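Matching sites in multicopper oxidase from Uncultured bacterium, a protein that probably couples the oxidation of its substrates to the reduction of dioxygen, as laccase-like multicopper oxidases do, using several bound copper ions (PDB 4E9X (chain A, 1.14 Å), residues I59-V64 and L101-H106), and in its relative multicopper oxidase type 1 from Nitrosomonas europaea (PDB 3G5W (chain B, 1.90 Å), residues I58-M63 and M100-H105). One frame, after least-squares fit of the local backbone (RMSD 0.12 Å); residues are numbered along the deposited sequences.

Structure 1 (4E9X); sequences IHWHGV and LWYHCH. With CU (copper (II) ion), chain C; CU (copper (II) ion), chain D; CU (copper (II) ion), chain E; CU (copper (II) ion), chain F.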
# COMPACT_ATOMS: atom_id res chain seq x y z
N ILE A 59 -3.43 17.86 -20.47
CA ILE A 59 -4.16 16.65 -20.07
C ILE A 59 -3.34 15.45 -20.51
O ILE A 59 -3.06 15.30 -21.70
CB ILE A 59 -5.57 16.58 -20.65
CG1 ILE A 59 -6.40 17.84 -20.39
CG2 ILE A 59 -6.29 15.33 -20.07
CD1 ILE A 59 -7.87 17.66 -20.88
N HIS A 60 -3.01 14.60 -19.54
CA HIS A 60 -2.48 13.27 -19.77
C HIS A 60 -3.59 12.23 -19.67
O HIS A 60 -4.48 12.27 -18.80
CB HIS A 60 -1.38 12.97 -18.75
CG HIS A 60 -1.01 11.51 -18.74
ND1 HIS A 60 -0.47 10.84 -19.82
CD2 HIS A 60 -1.08 10.60 -17.72
CE1 HIS A 60 -0.29 9.57 -19.49
NE2 HIS A 60 -0.62 9.40 -18.21
N TRP A 61 -3.57 11.26 -20.56
CA TRP A 61 -4.60 10.21 -20.71
C TRP A 61 -4.01 8.94 -20.14
O TRP A 61 -3.25 8.23 -20.80
CB TRP A 61 -5.03 10.08 -22.20
CG TRP A 61 -5.34 11.48 -22.70
CD1 TRP A 61 -4.47 12.30 -23.33
CD2 TRP A 61 -6.58 12.21 -22.61
NE1 TRP A 61 -5.09 13.51 -23.64
CE2 TRP A 61 -6.39 13.50 -23.21
CE3 TRP A 61 -7.84 11.89 -22.07
CZ2 TRP A 61 -7.41 14.46 -23.29
CZ3 TRP A 61 -8.83 12.87 -22.16
CH2 TRP A 61 -8.66 14.13 -22.74
N HIS A 62 -4.27 8.69 -18.86
CA HIS A 62 -3.60 7.65 -18.10
C HIS A 62 -4.17 6.31 -18.51
O HIS A 62 -5.30 5.98 -18.22
CB HIS A 62 -3.74 7.97 -16.61
CG HIS A 62 -3.02 6.97 -15.72
ND1 HIS A 62 -2.22 7.40 -14.67
CD2 HIS A 62 -3.00 5.60 -15.67
CE1 HIS A 62 -1.77 6.31 -14.05
NE2 HIS A 62 -2.22 5.22 -14.67
N GLY A 63 -3.26 5.49 -19.03
CA GLY A 63 -3.58 4.16 -19.51
C GLY A 63 -3.70 4.09 -21.03
O GLY A 63 -3.63 2.97 -21.58
N VAL A 64 -3.81 5.27 -21.66
CA VAL A 64 -3.86 5.29 -23.13
C VAL A 64 -2.46 5.11 -23.65
O VAL A 64 -1.52 5.82 -23.26
CB VAL A 64 -4.44 6.66 -23.60
CG1 VAL A 64 -4.34 6.85 -25.10
CG2 VAL A 64 -5.91 6.76 -23.15
N LEU A 101 -9.86 3.67 -17.57
CA LEU A 101 -8.74 4.60 -17.66
C LEU A 101 -9.13 5.92 -17.01
O LEU A 101 -10.25 6.06 -16.46
CB LEU A 101 -8.35 4.85 -19.14
CG LEU A 101 -8.30 3.58 -20.00
CD1 LEU A 101 -7.81 3.92 -21.41
CD2 LEU A 101 -7.43 2.50 -19.42
N TRP A 102 -8.24 6.90 -17.03
CA TRP A 102 -8.61 8.22 -16.48
C TRP A 102 -7.73 9.27 -17.11
O TRP A 102 -6.84 8.95 -17.87
CB TRP A 102 -8.53 8.22 -14.98
CG TRP A 102 -7.22 8.00 -14.27
CD1 TRP A 102 -6.37 6.95 -14.40
CD2 TRP A 102 -6.66 8.88 -13.28
NE1 TRP A 102 -5.29 7.13 -13.53
CE2 TRP A 102 -5.44 8.30 -12.84
CE3 TRP A 102 -7.06 10.10 -12.69
CZ2 TRP A 102 -4.65 8.92 -11.87
CZ3 TRP A 102 -6.27 10.71 -11.74
CH2 TRP A 102 -5.06 10.12 -11.33
N TYR A 103 -8.01 10.52 -16.80
CA TYR A 103 -7.25 11.60 -17.43
C TYR A 103 -7.00 12.62 -16.32
O TYR A 103 -7.80 12.76 -15.38
CB TYR A 103 -7.95 12.18 -18.70
CG TYR A 103 -9.29 12.83 -18.35
CD1 TYR A 103 -9.37 14.17 -17.97
CD2 TYR A 103 -10.46 12.09 -18.41
CE1 TYR A 103 -10.60 14.76 -17.66
CE2 TYR A 103 -11.71 12.66 -18.09
CZ TYR A 103 -11.75 13.96 -17.72
OH TYR A 103 -12.95 14.59 -17.39
N HIS A 104 -5.90 13.37 -16.42
CA HIS A 104 -5.59 14.33 -15.38
C HIS A 104 -4.53 15.32 -15.87
O HIS A 104 -3.78 14.98 -16.81
CB HIS A 104 -5.07 13.65 -14.10
CG HIS A 104 -3.87 12.75 -14.20
ND1 HIS A 104 -2.58 13.19 -14.27
CD2 HIS A 104 -3.81 11.39 -14.25
CE1 HIS A 104 -1.76 12.13 -14.35
NE2 HIS A 104 -2.47 11.02 -14.32
N CYS A 105 -4.44 16.47 -15.23
CA CYS A 105 -3.36 17.39 -15.61
C CYS A 105 -2.02 16.73 -15.34
O CYS A 105 -1.88 15.92 -14.43
CB CYS A 105 -3.53 18.68 -14.79
SG CYS A 105 -2.37 19.97 -15.32
N HIS A 106 -0.99 17.14 -16.09
CA HIS A 106 0.37 16.69 -15.81
C HIS A 106 1.35 17.85 -15.61
O HIS A 106 2.56 17.66 -15.71
CB HIS A 106 0.85 15.73 -16.91
CG HIS A 106 1.62 14.56 -16.39
ND1 HIS A 106 2.88 14.69 -15.86
CD2 HIS A 106 1.33 13.23 -16.35
CE1 HIS A 106 3.31 13.51 -15.48
NE2 HIS A 106 2.41 12.59 -15.77
CU CU C . 0.05 7.95 -17.26
CU CU D . -1.84 9.17 -14.04
CU CU E . 2.59 10.56 -15.46
CU CU F . -2.96 21.76 -14.16
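One copper ion joins the two strands: His62 ND1 binds it at 1.9 Å and His104 NE2 at 2.0 Å, and His254 of a second subunit binds it too. Strand 60-62, an edge strand of its sheet within the chain, runs antiparallel to strand 101-104 in a cupredoxin-like domain. His60, His62 and His104 send their imidazoles to one face of the strand pair; His60 NE2 holds another copper, shared with His204 of the second subunit, and His106, just past the strand, binds a third, together the trinuclear cluster of multicopper oxidases. Asp73 O holds His60 ND1, and Asp227 of the second subunit holds His62. The backbones are tied by His60 N to His104 O, 2.9 Å. Trp102 NE1 lies over one face of the His62 ring, 3.2 Å from His62 CG. Cys105, within His-Cys-His, carries the type 1 (blue) copper completed by His57, His112 and Met118. At the turn end, Val64 CG2 meets Leu101 CD1 at 3.8 Å, crossing at about a right angle. Leu101 CG stands anti to its carbonyl carbon (chi1 -44°), which directs the branched end at Gly63.

Structure 2 (3G5W); sequences IHWHGM and MWYHCH. With CU (copper (II) ion), chain G; C2O (Cu-O-Cu linkage), chain H; C1O (Cu-O linkage), chain I.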
# COMPACT_ATOMS: atom_id res chain seq x y z
N ILE B 58 -3.44 17.80 -20.48
CA ILE B 58 -4.19 16.61 -20.11
C ILE B 58 -3.42 15.38 -20.53
O ILE B 58 -3.12 15.18 -21.72
CB ILE B 58 -5.61 16.54 -20.69
CG1 ILE B 58 -6.43 17.77 -20.31
CG2 ILE B 58 -6.32 15.26 -20.19
CD1 ILE B 58 -7.86 17.72 -20.80
N HIS B 59 -3.11 14.55 -19.54
CA HIS B 59 -2.50 13.26 -19.80
C HIS B 59 -3.58 12.19 -19.72
O HIS B 59 -4.42 12.20 -18.82
CB HIS B 59 -1.38 12.99 -18.80
CG HIS B 59 -0.93 11.57 -18.78
ND1 HIS B 59 -0.47 10.92 -19.91
CD2 HIS B 59 -0.92 10.65 -17.79
CE1 HIS B 59 -0.16 9.67 -19.60
NE2 HIS B 59 -0.44 9.48 -18.33
N TRP B 60 -3.56 11.27 -20.68
CA TRP B 60 -4.56 10.23 -20.79
C TRP B 60 -3.97 8.94 -20.22
O TRP B 60 -3.33 8.15 -20.92
CB TRP B 60 -5.02 10.10 -22.25
CG TRP B 60 -5.31 11.47 -22.84
CD1 TRP B 60 -4.44 12.28 -23.52
CD2 TRP B 60 -6.54 12.21 -22.74
NE1 TRP B 60 -5.05 13.46 -23.86
CE2 TRP B 60 -6.34 13.45 -23.39
CE3 TRP B 60 -7.79 11.94 -22.16
CZ2 TRP B 60 -7.35 14.42 -23.49
CZ3 TRP B 60 -8.80 12.90 -22.26
CH2 TRP B 60 -8.56 14.13 -22.92
N HIS B 61 -4.17 8.76 -18.91
CA HIS B 61 -3.52 7.69 -18.14
C HIS B 61 -4.10 6.33 -18.50
O HIS B 61 -5.26 6.03 -18.18
CB HIS B 61 -3.69 7.93 -16.64
CG HIS B 61 -2.91 6.99 -15.78
ND1 HIS B 61 -2.12 7.41 -14.73
CD2 HIS B 61 -2.77 5.64 -15.83
CE1 HIS B 61 -1.54 6.37 -14.17
NE2 HIS B 61 -1.92 5.28 -14.81
N GLY B 62 -3.28 5.50 -19.12
CA GLY B 62 -3.70 4.18 -19.58
C GLY B 62 -3.79 4.09 -21.09
O GLY B 62 -3.85 2.99 -21.66
N MET B 63 -3.82 5.25 -21.76
CA MET B 63 -3.79 5.28 -23.21
C MET B 63 -2.36 5.04 -23.67
O MET B 63 -1.45 5.78 -23.29
CB MET B 63 -4.33 6.60 -23.76
CG MET B 63 -5.84 6.82 -23.60
SD MET B 63 -6.87 5.58 -24.44
CE MET B 63 -7.18 4.44 -23.10
N MET B 100 -9.80 3.66 -17.41
CA MET B 100 -8.67 4.59 -17.50
C MET B 100 -9.11 5.93 -16.91
O MET B 100 -10.24 6.08 -16.45
CB MET B 100 -8.20 4.73 -18.95
CG MET B 100 -8.11 3.41 -19.74
SD MET B 100 -7.07 2.13 -18.98
CE MET B 100 -7.01 0.92 -20.30
N TRP B 101 -8.20 6.90 -16.91
CA TRP B 101 -8.55 8.23 -16.42
C TRP B 101 -7.68 9.28 -17.06
O TRP B 101 -6.71 8.96 -17.76
CB TRP B 101 -8.54 8.29 -14.88
CG TRP B 101 -7.21 8.09 -14.21
CD1 TRP B 101 -6.35 7.05 -14.38
CD2 TRP B 101 -6.61 8.94 -13.22
NE1 TRP B 101 -5.25 7.20 -13.56
CE2 TRP B 101 -5.39 8.35 -12.84
CE3 TRP B 101 -7.00 10.14 -12.61
CZ2 TRP B 101 -4.53 8.93 -11.89
CZ3 TRP B 101 -6.15 10.72 -11.66
CH2 TRP B 101 -4.93 10.10 -11.31
N TYR B 102 -8.04 10.54 -16.83
CA TYR B 102 -7.26 11.64 -17.36
C TYR B 102 -7.08 12.70 -16.30
O TYR B 102 -7.92 12.89 -15.43
CB TYR B 102 -7.86 12.20 -18.65
CG TYR B 102 -9.24 12.82 -18.56
CD1 TYR B 102 -10.39 12.04 -18.64
CD2 TYR B 102 -9.39 14.21 -18.47
CE1 TYR B 102 -11.65 12.61 -18.59
CE2 TYR B 102 -10.65 14.80 -18.41
CZ TYR B 102 -11.78 13.99 -18.48
OH TYR B 102 -13.04 14.57 -18.46
N HIS B 103 -5.94 13.36 -16.38
CA HIS B 103 -5.59 14.38 -15.41
C HIS B 103 -4.54 15.32 -15.97
O HIS B 103 -3.86 15.00 -16.95
CB HIS B 103 -5.12 13.75 -14.08
CG HIS B 103 -3.94 12.83 -14.22
ND1 HIS B 103 -2.63 13.28 -14.25
CD2 HIS B 103 -3.86 11.48 -14.26
CE1 HIS B 103 -1.81 12.26 -14.33
NE2 HIS B 103 -2.53 11.15 -14.35
N CYS B 104 -4.41 16.47 -15.34
CA CYS B 104 -3.35 17.40 -15.69
C CYS B 104 -2.01 16.78 -15.31
O CYS B 104 -1.95 15.99 -14.37
CB CYS B 104 -3.54 18.70 -14.92
SG CYS B 104 -2.44 20.00 -15.49
N HIS B 105 -0.95 17.14 -16.03
CA HIS B 105 0.39 16.66 -15.70
C HIS B 105 1.36 17.82 -15.38
O HIS B 105 2.58 17.62 -15.39
CB HIS B 105 0.95 15.78 -16.81
CG HIS B 105 1.72 14.58 -16.31
ND1 HIS B 105 2.86 14.69 -15.54
CD2 HIS B 105 1.49 13.25 -16.47
CE1 HIS B 105 3.31 13.48 -15.25
NE2 HIS B 105 2.49 12.59 -15.80
CU CU G . -2.85 21.73 -14.28
CU2 C2O H . 2.84 10.50 -15.80
CU3 C2O H . -1.73 9.27 -14.11
O1 C2O H . 1.06 10.21 -14.99
CU4 C1O I . 0.25 7.83 -17.42
O3 C1O I . -0.29 6.10 -19.40
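One copper of the Cu-O-Cu linkage joins the two strands: His61 ND1 binds it at 2.0 Å, as do His103 NE2 and His253 of a second subunit. His59, His61 and His103 send their imidazoles to one face of the strand pair; His59 NE2 holds the copper of the Cu-O linkage, shared with His203 of the second subunit, and His105, just past the strand, binds a third, together the trinuclear cluster of multicopper oxidases. Asp72 O holds His59 ND1, and Asp226 of the second subunit holds His61. O3 of the Cu-O linkage accepts a hydrogen bond from Gly62 N, 3.1 Å. The backbones are tied by His59 N to His103 O, 2.7 Å. Trp101 NE1 lies over one face of the His61 ring, 3.2 Å from His61 CG. Cys104, within His-Cys-His, carries the type 1 (blue) copper completed by His56, His111 and Met117. At the turn end, Met63 CE meets Met100 CG at 3.6 Å, crossing at about a right angle. Met100 CG stands anti to its carbonyl carbon (chi1 -43°), and a bend at chi2 (-55°) brings SD to 4.0 Å from Gly62 CA.

Comparison
The two exchanges are neighbours at the turn end of the strand pair. At Val64(A) against Met63(B) the CB atoms coincide, and CG2 of Val64(A) falls 0.5 Å apart from CG of Met63(B). CG1 of Val64(A) has no counterpart in the methionine, whereas SD and CE of Met63(B) reach beyond the valine. At Leu101(A) against Met100(B) the first torsion is the same, -44° and -43°. CG of Leu101(A) and CG of Met100(B) lie 0.4 Å apart, and CD2 of Leu101(A) is 0.7 Å apart from SD of Met100(B). CD1 of Leu101(A) is without a match in Met100(B), and CE of Met100(B) extends past the leucine. The two exchanges seem to answer each other: after superposition CE of Met63(B) stands 1.9 Å from the place of CD1 of Leu101(A). The apolar touch between the two positions is kept, with a methyl from the turn across the contact near, though not on, the place that CD1 of Leu101(A) takes.

The side chains of His60(A), His62(A), Trp102(A), His104(A) and Cys105(A) keep their place with their counterparts, and a copper is bound at the cysteine in both. His60(A) N to His104(A) O is matched by His59(B) N to His103(B) O. The remaining difference is in how the other coppers are modelled: separate ions in structure 1, Cu-O and Cu-O-Cu linkages at the same places in structure 2, where the Cu-O linkage also touches Gly62(B).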